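Local coordinates for SusD superfamily protein (Bacteroides thetaiotaomicron VPI-5482, PDB 3HDX) that probably binds polysaccharides or their fragments at the outer membrane, as expected of a SusD homolog, for carbohydrate uptake, at residues Pro93-Val96 with Ser101-Glu104; Leu107-Ala112 with Asn179-Ser184; Asp309-Ile314 with Arg421-Gly426. All coordinates share one frame; numbering follows the deposited sequence. Where two conformers were deposited one is given.

Contact 1: residues Pro93-Val96 with Ser101-Glu104; sequences PRTV and SYSE
T95 and V96 of the short helix 93-98 meet Y102 where the chain turns back, in a helix-loop-helix connection that leads into the long helix 104-129. No direct hydrogen bond links the two sides. The join is made by the phenol ring and the aliphatic groups beside it, helped by one water. T95 lays its CB 3.6 Å from Y102 CD2, and its methyl follows closely, with CG2 3.7 Å from Y102 CD2. V96 reaches the same ring atom with one branch of its fork: CG2, set anti to the carbonyl carbon, comes to 3.6 Å from Y102 CD2, while CG1 is 3.8 Å from the backbone Y102 O. Both side chains cross the tyrosine at about a right angle. The backbone takes part too, since V96 N lies in the ring plane at its edge, 3.6 Å from Y102 CD2. With chi1 at -170°, Y102 CG is anti to the backbone N, which turns the ring back along helix 93-98 and carries the hydroxyl past it to D110. At the mouth of the turn a water lies 2.7 Å from V96 O and 2.8 Å from Y102 O, bridging the two carbonyls as far as its two protons allow. Replacing Y102 by an alanine would probably open a gap beside T95 CB and V96 CG2 and take one hydroxyl partner from D110. T95 OG1 is bonded to W8 O. S103 is the N-cap of helix 104-129, its OG accepting from N106 N. L107 of that helix touches P93, V96 and Y102, while T14 of helix 11-30 packs on T95 and Y102.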
loop_
_atom_site.group_PDB
_atom_site.type_symbol
_atom_site.label_atom_id
_atom_site.label_comp_id
_atom_site.label_asym_id
_atom_site.label_seq_id
_atom_site.Cartn_x
_atom_site.Cartn_y
_atom_site.Cartn_z
ATOM N N PRO A 93 9.715 1.353 -27.525
ATOM C CA PRO A 93 9.392 0.549 -28.722
ATOM C C PRO A 93 10.502 0.563 -29.787
ATOM O O PRO A 93 10.731 -0.448 -30.450
ATOM C CB PRO A 93 8.109 1.195 -29.221
ATOM C CG PRO A 93 7.437 1.656 -27.944
ATOM C CD PRO A 93 8.549 2.174 -27.123
ATOM N N ARG A 94 11.207 1.690 -29.884
ATOM C CA ARG A 94 12.342 1.812 -30.825
ATOM C C ARG A 94 13.430 0.772 -30.579
ATOM O O ARG A 94 14.112 0.333 -31.522
ATOM C CB ARG A 94 12.973 3.199 -30.670
ATOM C CG ARG A 94 14.124 3.518 -31.616
ATOM C CD ARG A 94 13.807 3.273 -33.089
ATOM N NE ARG A 94 14.878 3.890 -33.909
ATOM C CZ ARG A 94 15.202 3.584 -35.165
ATOM N NH1 ARG A 94 14.582 2.578 -35.839
ATOM N NH2 ARG A 94 16.213 4.289 -35.747
ATOM N N THR A 95 13.634 0.406 -29.322
ATOM C CA THR A 95 14.697 -0.528 -28.937
ATOM C C THR A 95 14.567 -1.887 -29.640
ATOM O O THR A 95 15.585 -2.530 -29.964
ATOM C CB THR A 95 14.812 -0.671 -27.406
ATOM O OG1 THR A 95 14.826 0.648 -26.816
ATOM C CG2 THR A 95 16.086 -1.440 -26.994
ATOM N N VAL A 96 13.330 -2.308 -29.899
ATOM C CA VAL A 96 13.070 -3.581 -30.617
ATOM C C VAL A 96 13.702 -3.524 -32.017
ATOM O O VAL A 96 14.271 -4.507 -32.474
ATOM C CB VAL A 96 11.549 -3.912 -30.710
ATOM C CG1 VAL A 96 11.301 -5.196 -31.533
ATOM C CG2 VAL A 96 10.952 -4.072 -29.307
ATOM N N SER A 101 18.375 -8.406 -29.570
ATOM C CA SER A 101 18.245 -9.129 -28.285
ATOM C C SER A 101 17.020 -8.679 -27.455
ATOM O O SER A 101 16.737 -9.291 -26.421
ATOM C CB SER A 101 19.517 -9.032 -27.435
ATOM O OG SER A 101 19.780 -7.752 -26.873
ATOM N N TYR A 102 16.335 -7.606 -27.882
ATOM C CA TYR A 102 15.157 -7.052 -27.205
ATOM C C TYR A 102 13.945 -7.428 -28.012
ATOM O O TYR A 102 13.664 -6.843 -29.041
ATOM C CB TYR A 102 15.271 -5.536 -27.069
ATOM C CG TYR A 102 14.225 -4.877 -26.189
ATOM C CD1 TYR A 102 14.085 -5.266 -24.847
ATOM C CD2 TYR A 102 13.378 -3.907 -26.670
ATOM C CE1 TYR A 102 13.170 -4.636 -23.999
ATOM C CE2 TYR A 102 12.438 -3.256 -25.803
ATOM C CZ TYR A 102 12.344 -3.650 -24.478
ATOM O OH TYR A 102 11.455 -3.010 -23.634
ATOM N N SER A 103 13.213 -8.429 -27.533
ATOM C CA SER A 103 12.109 -8.992 -28.320
ATOM C C SER A 103 10.831 -8.203 -28.181
ATOM O O SER A 103 10.698 -7.400 -27.242
ATOM C CB SER A 103 11.851 -10.444 -27.891
ATOM O OG SER A 103 11.259 -10.488 -26.594
ATOM N N GLU A 104 9.896 -8.433 -29.099
ATOM C CA GLU A 104 8.562 -7.812 -29.015
ATOM C C GLU A 104 7.911 -8.196 -27.687
ATOM O O GLU A 104 7.256 -7.378 -27.070
ATOM C CB GLU A 104 7.619 -8.228 -30.157
ATOM C CG GLU A 104 6.275 -7.474 -30.129
ATOM C CD GLU A 104 5.337 -7.862 -31.236
ATOM O OE1 GLU A 104 5.604 -8.866 -31.928
ATOM O OE2 GLU A 104 4.324 -7.159 -31.405
HETATM O O HOH W 1 14.211 -7.088 -31.751
#

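Contact 2: residues Leu107-Ala112 with Asn179-Ser184; sequences LKYDIA and NLYYGS. With EDO (1,2-ethanediol), chain L; EDO (1,2-ethanediol), chain B.
D110, on the long helix 104-129, receives the hydroxyls of two successive tyrosines, Y181 and Y182, from a loop some seventy residues further on. The hydrogen bonds come first: Y181 OH donates to D110 OD1 at 2.6 Å, arriving nearly along that oxygen's C-O axis, and Y182 OH donates to D110 OD2, also at 2.6 Å, on the syn side and 17° out of the carboxylate plane. The rings are turned differently against the carboxylate, Y181 steeply, with the planes 76° apart, and Y182 nearly flat at 20°. OD2 takes Y102 OH as well, so three phenols hold the carboxylate, one at OD1 and two at OD2, which should fix its rotation and probably helps keep this buried aspartate charged.

The aromatic contact lies alongside. Y109 turns its edge toward the face of Y181 in an offset edge-to-face pair, with centroids 5.8 Å apart and Y109 CD2 3.8 Å from Y181 CE1. Y182 CD2 sits 3.4 Å above the plane of the Y181 ring, toward its rim.

Backbone bonds shape the loop. A type I' turn runs from Y181 to S184, closed by Y181 N to S184 O (2.8 Å) and S184 N to Y181 O (3.1 Å). Its two central residues, Y182 and G183, have positive phi, and from the start of this turn both phenols point toward the helix.

Y174 and W189 add their rings around Y181, and Q113 donates to its hydroxyl. L18 of helix 11-30 and F88 of helix 76-91 pack on D110, which therefore sits where three helices meet the loop.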
loop_
_atom_site.group_PDB
_atom_site.type_symbol
_atom_site.label_atom_id
_atom_site.label_comp_id
_atom_site.label_asym_id
_atom_site.label_seq_id
_atom_site.Cartn_x
_atom_site.Cartn_y
_atom_site.Cartn_z
ATOM N N LEU A 107 9.368 -6.162 -24.888
ATOM C CA LEU A 107 8.765 -4.836 -24.925
ATOM C C LEU A 107 7.368 -4.846 -24.286
ATOM O O LEU A 107 7.041 -3.943 -23.466
ATOM C CB LEU A 107 8.666 -4.291 -26.360
ATOM C CG LEU A 107 7.962 -2.934 -26.550
ATOM C CD1 LEU A 107 8.738 -1.748 -25.906
ATOM C CD2 LEU A 107 7.635 -2.653 -27.998
ATOM N N LYS A 108 6.547 -5.821 -24.674
ATOM C CA LYS A 108 5.156 -5.906 -24.155
ATOM C C LYS A 108 5.172 -6.041 -22.627
ATOM O O LYS A 108 4.404 -5.373 -21.938
ATOM C CB LYS A 108 4.369 -7.061 -24.800
ATOM C CG LYS A 108 3.955 -6.788 -26.243
ATOM C CD LYS A 108 3.156 -7.963 -26.848
ATOM C CE LYS A 108 2.636 -7.676 -28.284
ATOM N N TYR A 109 6.076 -6.870 -22.102
ATOM C CA TYR A 109 6.194 -7.022 -20.651
ATOM C C TYR A 109 6.583 -5.695 -19.973
ATOM O O TYR A 109 6.019 -5.311 -18.944
ATOM C CB TYR A 109 7.228 -8.078 -20.259
ATOM C CG TYR A 109 6.858 -9.554 -20.443
ATOM C CD1 TYR A 109 5.537 -9.983 -20.585
ATOM C CD2 TYR A 109 7.844 -10.524 -20.333
ATOM C CE1 TYR A 109 5.217 -11.312 -20.698
ATOM C CE2 TYR A 109 7.533 -11.892 -20.420
ATOM C CZ TYR A 109 6.219 -12.268 -20.603
ATOM O OH TYR A 109 5.904 -13.598 -20.668
ATOM N N ASP A 110 7.582 -5.026 -20.538
ATOM C CA ASP A 110 8.120 -3.817 -19.930
ATOM C C ASP A 110 7.084 -2.693 -19.950
ATOM O O ASP A 110 6.901 -1.987 -18.940
ATOM C CB ASP A 110 9.393 -3.317 -20.647
ATOM C CG ASP A 110 10.580 -4.267 -20.562
ATOM O OD1 ASP A 110 10.500 -5.345 -19.922
ATOM O OD2 ASP A 110 11.626 -3.881 -21.145
ATOM N N ILE A 111 6.422 -2.533 -21.086
ATOM C CA ILE A 111 5.366 -1.531 -21.266
ATOM C C ILE A 111 4.235 -1.780 -20.255
ATOM O O ILE A 111 3.737 -0.844 -19.623
ATOM C CB ILE A 111 4.772 -1.549 -22.719
ATOM C CG1 ILE A 111 5.817 -1.083 -23.766
ATOM C CG2 ILE A 111 3.521 -0.706 -22.809
ATOM C CD1 ILE A 111 6.220 0.362 -23.678
ATOM N N ALA A 112 3.828 -3.040 -20.118
ATOM C CA ALA A 112 2.736 -3.372 -19.198
ATOM C C ALA A 112 3.092 -2.998 -17.740
ATOM O O ALA A 112 2.246 -2.480 -17.005
ATOM C CB ALA A 112 2.336 -4.836 -19.346
ATOM N N ASN A 179 14.400 -19.106 -21.600
ATOM C CA ASN A 179 14.091 -17.786 -22.095
ATOM C C ASN A 179 14.067 -16.832 -20.893
ATOM O O ASN A 179 12.986 -16.499 -20.393
ATOM C CB ASN A 179 12.731 -17.886 -22.803
ATOM C CG ASN A 179 12.329 -16.625 -23.498
ATOM O OD1 ASN A 179 13.118 -15.699 -23.630
ATOM N ND2 ASN A 179 11.080 -16.575 -23.943
ATOM N N LEU A 180 15.240 -16.436 -20.410
ATOM C CA LEU A 180 15.345 -15.585 -19.225
ATOM C C LEU A 180 14.744 -14.209 -19.453
ATOM O O LEU A 180 14.678 -13.720 -20.578
ATOM C CB LEU A 180 16.804 -15.462 -18.755
ATOM C CG LEU A 180 17.531 -16.769 -18.338
ATOM C CD1 LEU A 180 19.011 -16.515 -18.070
ATOM C CD2 LEU A 180 16.863 -17.445 -17.126
ATOM N N TYR A 181 14.246 -13.611 -18.368
ATOM C CA TYR A 181 13.731 -12.236 -18.405
ATOM C C TYR A 181 14.769 -11.389 -17.696
ATOM O O TYR A 181 14.970 -11.516 -16.499
ATOM C CB TYR A 181 12.354 -12.125 -17.763
ATOM C CG TYR A 181 11.837 -10.714 -17.779
ATOM C CD1 TYR A 181 11.371 -10.118 -18.960
ATOM C CD2 TYR A 181 11.857 -9.929 -16.609
ATOM C CE1 TYR A 181 10.899 -8.774 -18.961
ATOM C CE2 TYR A 181 11.418 -8.600 -16.610
ATOM C CZ TYR A 181 10.944 -8.028 -17.765
ATOM O OH TYR A 181 10.549 -6.713 -17.728
ATOM N N TYR A 182 15.474 -10.541 -18.461
ATOM C CA TYR A 182 16.548 -9.748 -17.921
ATOM C C TYR A 182 17.477 -10.545 -16.980
ATOM O O TYR A 182 17.814 -10.102 -15.864
ATOM C CB TYR A 182 15.987 -8.491 -17.264
ATOM C CG TYR A 182 15.457 -7.453 -18.236
ATOM C CD1 TYR A 182 16.230 -6.984 -19.310
ATOM C CD2 TYR A 182 14.213 -6.850 -18.032
ATOM C CE1 TYR A 182 15.753 -5.991 -20.163
ATOM C CE2 TYR A 182 13.731 -5.839 -18.880
ATOM C CZ TYR A 182 14.524 -5.409 -19.955
ATOM O OH TYR A 182 14.097 -4.436 -20.806
ATOM N N GLY A 183 17.870 -11.736 -17.472
ATOM C CA GLY A 183 18.835 -12.590 -16.770
ATOM C C GLY A 183 18.376 -13.537 -15.686
ATOM O O GLY A 183 19.180 -14.283 -15.179
ATOM N N SER A 184 17.100 -13.473 -15.311
ATOM C CA SER A 184 16.532 -14.293 -14.249
ATOM C C SER A 184 15.157 -14.829 -14.657
ATOM O O SER A 184 14.616 -14.462 -15.695
ATOM C CB SER A 184 16.447 -13.475 -12.955
ATOM O OG SER A 184 17.732 -13.121 -12.446
HETATM C C1 EDO L . 20.457 -16.677 -13.489
HETATM O O1 EDO L . 19.866 -15.583 -12.757
HETATM C C2 EDO L . 19.812 -17.995 -13.104
HETATM O O2 EDO L . 18.493 -18.052 -13.660
HETATM C C1 EDO B . 17.215 -9.690 -9.666
HETATM O O1 EDO B . 16.834 -9.859 -8.294
HETATM C C2 EDO B . 16.588 -10.833 -10.446
HETATM O O2 EDO B . 17.117 -12.094 -10.026
#

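Contact 3: residues Asp309-Ile314 with Arg421-Gly426; sequences DLRFGI and RRELMG
R311 reaches from an Asx turn to R422 and E423 at the C-terminal end of helix 409-423, in a buried network of salt bridges. The Asx turn is built by D309 OD1, which takes R311 N with its anti lone pair at 3.0 Å; a type I beta turn runs from D309 to F312 over the same residues. From CB the arginine chain sets out with CG anti to the carbonyl carbon, then bends at chi3 (-68°), which swings its end back toward D309. CD passes 3.6 Å from E423 OE1. NE gives its hydrogen to the syn lone pair of D309 OD1 at 2.8 Å, so that one oxygen holds both the backbone and the side chain of R311. CZ lies beneath the aliphatic part of the other arginine: R422 CB is centred over one face of the guanidinium, 3.7 Å from R311 CZ. NH2 completes the side-on, two-nitrogen grip with D309 OD2 at 2.9 Å. It also stands 3.6 Å from R422 NE, two like charges whose closeness D309 probably offsets, as do E419 and E415, both of which bridge to R422 NH2. NH1 turns the other way, where it is shared between E419 and E423. R362 and R394 hold the second oxygen of E423, so this carboxylate is ringed by arginines and is likely to stay ionised. At the tip, R311 NH1 meets the anti lone pair of E423 OE1 at 2.9 Å, through a bent bond of 141° whose acceptor lies 22° out of the guanidinium plane.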
loop_
_atom_site.group_PDB
_atom_site.type_symbol
_atom_site.label_atom_id
_atom_site.label_comp_id
_atom_site.label_asym_id
_atom_site.label_seq_id
_atom_site.Cartn_x
_atom_site.Cartn_y
_atom_site.Cartn_z
ATOM N N ASP A 309 -4.917 -14.315 20.430
ATOM C CA ASP A 309 -4.492 -13.632 19.201
ATOM C C ASP A 309 -2.969 -13.754 19.065
ATOM O O ASP A 309 -2.217 -13.220 19.908
ATOM C CB ASP A 309 -4.950 -12.194 19.224
ATOM C CG ASP A 309 -4.875 -11.536 17.872
ATOM O OD1 ASP A 309 -3.832 -11.661 17.184
ATOM O OD2 ASP A 309 -5.901 -10.933 17.490
ATOM N N LEU A 310 -2.533 -14.469 18.019
ATOM C CA LEU A 310 -1.089 -14.682 17.814
ATOM C C LEU A 310 -0.299 -13.406 17.580
ATOM O O LEU A 310 0.907 -13.381 17.803
ATOM C CB LEU A 310 -0.803 -15.667 16.664
ATOM C CG LEU A 310 -1.274 -17.109 16.888
ATOM C CD1 LEU A 310 -1.083 -17.961 15.659
ATOM C CD2 LEU A 310 -0.513 -17.713 18.091
ATOM N N ARG A 311 -0.944 -12.346 17.117
ATOM C CA ARG A 311 -0.242 -11.078 16.901
ATOM C C ARG A 311 0.123 -10.383 18.222
ATOM O O ARG A 311 1.136 -9.689 18.280
ATOM C CB ARG A 311 -1.124 -10.153 16.048
ATOM C CG ARG A 311 -1.389 -10.723 14.617
ATOM C CD ARG A 311 -2.580 -10.171 13.917
ATOM N NE ARG A 311 -3.851 -10.573 14.556
ATOM C CZ ARG A 311 -5.035 -10.697 13.934
ATOM N NH1 ARG A 311 -5.161 -10.530 12.620
ATOM N NH2 ARG A 311 -6.115 -11.004 14.632
ATOM N N PHE A 312 -0.692 -10.597 19.260
ATOM C CA PHE A 312 -0.482 -9.988 20.566
ATOM C C PHE A 312 -0.959 -10.937 21.651
ATOM O O PHE A 312 -1.995 -10.779 22.254
ATOM C CB PHE A 312 -1.149 -8.614 20.678
ATOM C CG PHE A 312 -0.841 -7.927 21.947
ATOM C CD1 PHE A 312 0.484 -7.637 22.269
ATOM C CD2 PHE A 312 -1.852 -7.623 22.857
ATOM C CE1 PHE A 312 0.766 -7.029 23.471
ATOM C CE2 PHE A 312 -1.573 -7.027 24.063
ATOM C CZ PHE A 312 -0.257 -6.734 24.377
ATOM N N GLY A 313 -0.154 -11.951 21.869
ATOM C CA GLY A 313 -0.501 -13.001 22.800
ATOM C C GLY A 313 0.737 -13.757 23.203
ATOM O O GLY A 313 1.532 -13.252 24.010
ATOM N N ILE A 314 0.946 -14.915 22.584
ATOM C CA ILE A 314 2.094 -15.754 22.897
ATOM C C ILE A 314 3.432 -14.988 22.705
ATOM O O ILE A 314 3.590 -14.151 21.796
ATOM C CB ILE A 314 2.074 -17.039 22.005
ATOM C CG1 ILE A 314 3.001 -18.137 22.515
ATOM C CG2 ILE A 314 2.374 -16.713 20.536
ATOM C CD1 ILE A 314 2.491 -18.778 23.810
ATOM N N ARG A 421 -7.567 -3.941 11.061
ATOM C CA ARG A 421 -6.837 -3.086 12.006
ATOM C C ARG A 421 -5.721 -3.897 12.662
ATOM O O ARG A 421 -4.619 -3.411 12.796
ATOM C CB ARG A 421 -7.786 -2.552 13.049
ATOM C CG ARG A 421 -7.241 -1.525 14.039
ATOM C CD ARG A 421 -8.360 -1.161 14.986
ATOM N NE ARG A 421 -8.058 0.015 15.824
ATOM C CZ ARG A 421 -8.879 0.489 16.748
ATOM N NH1 ARG A 421 -10.055 -0.081 16.986
ATOM N NH2 ARG A 421 -8.546 1.600 17.416
ATOM N N ARG A 422 -6.056 -5.111 13.085
ATOM C CA ARG A 422 -5.084 -6.013 13.662
ATOM C C ARG A 422 -4.070 -6.578 12.656
ATOM O O ARG A 422 -2.859 -6.521 12.867
ATOM C CB ARG A 422 -5.798 -7.155 14.405
ATOM C CG ARG A 422 -6.540 -6.702 15.627
ATOM C CD ARG A 422 -7.106 -7.843 16.406
ATOM N NE ARG A 422 -8.277 -8.406 15.759
ATOM C CZ ARG A 422 -9.552 -8.090 16.009
ATOM N NH1 ARG A 422 -9.884 -7.193 16.922
ATOM N NH2 ARG A 422 -10.506 -8.707 15.333
ATOM N N GLU A 423 -4.582 -7.133 11.572
ATOM C CA GLU A 423 -3.740 -7.837 10.625
ATOM C C GLU A 423 -2.797 -6.977 9.852
ATOM O O GLU A 423 -1.642 -7.349 9.687
ATOM C CB GLU A 423 -4.636 -8.643 9.652
ATOM C CG GLU A 423 -3.885 -9.497 8.662
ATOM C CD GLU A 423 -2.975 -10.558 9.316
ATOM O OE1 GLU A 423 -3.285 -10.981 10.447
ATOM O OE2 GLU A 423 -1.998 -10.996 8.633
ATOM N N LEU A 424 -3.268 -5.809 9.442
ATOM C CA LEU A 424 -2.505 -4.938 8.567
ATOM C C LEU A 424 -1.838 -3.776 9.304
ATOM O O LEU A 424 -1.331 -2.821 8.672
ATOM C CB LEU A 424 -3.410 -4.437 7.420
ATOM C CG LEU A 424 -4.146 -5.524 6.611
ATOM C CD1 LEU A 424 -5.202 -4.930 5.655
ATOM C CD2 LEU A 424 -3.136 -6.366 5.823
HETATM N N MSE A 425 -1.773 -3.857 10.626
HETATM C CA MSE A 425 -1.163 -2.801 11.449
HETATM C C MSE A 425 0.282 -2.542 10.980
HETATM O O MSE A 425 1.072 -3.475 10.840
HETATM C CB MSE A 425 -1.212 -3.229 12.920
HETATM C CG MSE A 425 -0.759 -2.147 13.908
HETATM SE SE MSE A 425 -1.094 -2.666 15.734
HETATM C CE MSE A 425 -2.990 -2.456 15.876
ATOM N N GLY A 426 0.592 -1.278 10.718
ATOM C CA GLY A 426 1.895 -0.913 10.236
ATOM C C GLY A 426 2.179 -1.114 8.746
ATOM O O GLY A 426 3.332 -0.908 8.292
#

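In the fold
Contacts 1 and 2 are neighbours, with centres 10 Å apart, and follow each other along the chain. Contact 1 ends where helix 104-129 begins, and contact 2 uses the next turns of that helix; they meet at D110 of contact 2, which also takes the hydroxyl of Y102 from contact 1. Contact 3 comes last and lies on the opposite side of the chain's centre, about 47 Å from contact 1 and 38 Å from contact 2, centre to centre. Contact 1 thus fastens helix 93-98 to the loop leading into helix 104-129, contact 2 fastens a distant loop to that same helix, and contact 3 joins a loop to helix 409-423, whose segment 421-426 belongs to the SusD region.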